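Side-chain contact in protein F2 like fibronectin-binding protein (Streptococcus pneumoniae, PDB 5A0N), which probably mediates covalent binding of the pneumococcus to its host through the internal thioester of this surface adhesin domain: residues Y163-F168 and A175-R180. Sequence-based numbering, arbitrary orientation.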
# COMPACT_ATOMS: atom_id res chain seq x y z
N TYR A 163 -7.11 -16.40 -10.29
CA TYR A 163 -7.72 -16.58 -8.96
C TYR A 163 -7.93 -15.27 -8.21
O TYR A 163 -8.81 -15.14 -7.37
CB TYR A 163 -6.89 -17.55 -8.12
CG TYR A 163 -5.60 -17.02 -7.48
CD1 TYR A 163 -4.47 -16.68 -8.27
CD2 TYR A 163 -5.51 -16.91 -6.09
CE1 TYR A 163 -3.31 -16.24 -7.67
CE2 TYR A 163 -4.34 -16.50 -5.50
CZ TYR A 163 -3.25 -16.14 -6.28
OH TYR A 163 -2.11 -15.76 -5.63
N ILE A 164 -7.10 -14.29 -8.51
CA ILE A 164 -7.28 -12.96 -7.94
C ILE A 164 -8.28 -12.18 -8.78
O ILE A 164 -9.21 -11.57 -8.27
CB ILE A 164 -5.91 -12.21 -7.83
CG1 ILE A 164 -5.00 -12.91 -6.79
CG2 ILE A 164 -6.15 -10.76 -7.44
CD1 ILE A 164 -3.54 -12.63 -6.99
N TYR A 165 -8.08 -12.17 -10.10
CA TYR A 165 -8.92 -11.37 -10.97
C TYR A 165 -10.39 -11.67 -10.80
O TYR A 165 -11.23 -10.76 -10.75
CB TYR A 165 -8.54 -11.60 -12.42
CG TYR A 165 -9.14 -10.56 -13.34
CD1 TYR A 165 -8.62 -9.27 -13.42
CD2 TYR A 165 -10.22 -10.87 -14.13
CE1 TYR A 165 -9.16 -8.32 -14.26
CE2 TYR A 165 -10.78 -9.92 -14.98
CZ TYR A 165 -10.24 -8.65 -15.04
OH TYR A 165 -10.78 -7.68 -15.88
N GLU A 166 -10.73 -12.95 -10.66
CA GLU A 166 -12.12 -13.36 -10.61
C GLU A 166 -12.80 -12.91 -9.30
O GLU A 166 -14.02 -12.90 -9.21
CB GLU A 166 -12.27 -14.88 -10.79
CG GLU A 166 -11.74 -15.70 -9.62
CD GLU A 166 -11.70 -17.21 -9.90
OE1 GLU A 166 -11.96 -17.62 -11.05
OE2 GLU A 166 -11.40 -17.98 -8.95
N LYS A 167 -12.01 -12.53 -8.30
CA LYS A 167 -12.55 -11.99 -7.06
C LYS A 167 -12.85 -10.50 -7.14
O LYS A 167 -13.52 -9.95 -6.28
CB LYS A 167 -11.60 -12.25 -5.89
CG LYS A 167 -11.35 -13.71 -5.57
CD LYS A 167 -10.35 -13.78 -4.41
CE LYS A 167 -10.34 -15.12 -3.70
NZ LYS A 167 -9.83 -16.20 -4.57
N PHE A 168 -12.31 -9.83 -8.16
CA PHE A 168 -12.53 -8.40 -8.30
C PHE A 168 -13.99 -8.12 -8.66
O PHE A 168 -14.61 -8.85 -9.43
CB PHE A 168 -11.65 -7.80 -9.41
CG PHE A 168 -10.19 -7.62 -9.07
CD1 PHE A 168 -9.71 -7.60 -7.76
CD2 PHE A 168 -9.29 -7.41 -10.07
CE1 PHE A 168 -8.36 -7.43 -7.51
CE2 PHE A 168 -7.96 -7.21 -9.81
CZ PHE A 168 -7.48 -7.21 -8.54
N ALA A 175 -11.59 -0.10 -12.92
CA ALA A 175 -10.56 0.75 -12.36
C ALA A 175 -9.17 0.26 -12.75
O ALA A 175 -8.28 1.09 -13.01
CB ALA A 175 -10.66 0.79 -10.84
N LEU A 176 -8.95 -1.04 -12.78
CA LEU A 176 -7.63 -1.57 -13.16
C LEU A 176 -7.27 -1.17 -14.60
O LEU A 176 -6.12 -0.84 -14.88
CB LEU A 176 -7.61 -3.08 -12.98
CG LEU A 176 -6.27 -3.77 -13.22
CD1 LEU A 176 -5.17 -3.19 -12.37
CD2 LEU A 176 -6.48 -5.27 -13.01
N GLU A 177 -8.25 -1.18 -15.49
CA GLU A 177 -8.00 -0.78 -16.87
C GLU A 177 -7.67 0.71 -16.94
O GLU A 177 -6.85 1.14 -17.76
CB GLU A 177 -9.19 -1.13 -17.75
CG GLU A 177 -9.37 -2.63 -17.82
CD GLU A 177 -10.65 -3.10 -18.42
OE1 GLU A 177 -11.28 -2.35 -19.12
OE2 GLU A 177 -11.02 -4.26 -18.19
N MET A 178 -8.35 1.51 -16.13
CA MET A 178 -8.04 2.94 -16.09
C MET A 178 -6.65 3.20 -15.50
O MET A 178 -5.90 4.02 -16.04
CB MET A 178 -9.11 3.71 -15.34
CG MET A 178 -10.48 3.62 -16.00
SD MET A 178 -11.77 4.27 -14.88
CE MET A 178 -13.23 3.50 -15.45
N ILE A 179 -6.31 2.52 -14.41
CA ILE A 179 -4.97 2.61 -13.86
C ILE A 179 -3.93 2.31 -14.95
O ILE A 179 -2.94 3.04 -15.11
CB ILE A 179 -4.76 1.63 -12.69
CG1 ILE A 179 -5.56 2.06 -11.45
CG2 ILE A 179 -3.28 1.47 -12.35
CD1 ILE A 179 -5.72 0.96 -10.41
N ARG A 180 -4.14 1.23 -15.69
CA ARG A 180 -3.14 0.80 -16.69
C ARG A 180 -3.03 1.79 -17.84
O ARG A 180 -1.95 1.97 -18.40
CB ARG A 180 -3.47 -0.58 -17.21
CG ARG A 180 -3.14 -1.61 -16.14
CD ARG A 180 -3.49 -3.05 -16.49
NE ARG A 180 -2.97 -3.90 -15.42
CZ ARG A 180 -3.32 -5.14 -15.19
NH1 ARG A 180 -4.19 -5.76 -15.96
NH2 ARG A 180 -2.79 -5.77 -14.16
O HOH W 1 -9.67 -5.38 -15.73
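Leu-176 meets Tyr-165 and Phe-168 through a single methyl, CD2, where the short helix 162-165 passes through a type I turn (Tyr-165 to Phe-168) toward helix 170-182. This packing of two consecutive helices across the turn that joins them, within the helical insertion region of the thioester domain, illustrates how a small apolar contact can be bordered by a water bridge. CD2 lies 4.0 Å from CE2 of Phe-168, which it approaches obliquely, and 4.2 Å from CE1 of Tyr-165, at the edge of that ring and near its plane. The leucine reaches both rings because its chi1 of -175° sets CG opposite the backbone N.

Farther out, Tyr-165 OH and Glu-177 OE2 stand 4.1 Å apart, too far for a direct bond; ring and carboxylate are nearly coplanar (8°). One water spans them, lying in the plane of the tyrosine ring, 2.6 Å from Tyr-165 OH, and donating a hydrogen bond to Glu-177 OE2 over 3.0 Å. In the second shell, a salt bridge to Glu-146 and a hydrogen bond to Val-156 O fix the orientation of the Arg-180 guanidinium, one face of which covers Leu-176 CG, 3.8 Å from the guanidinium plane and over its centre.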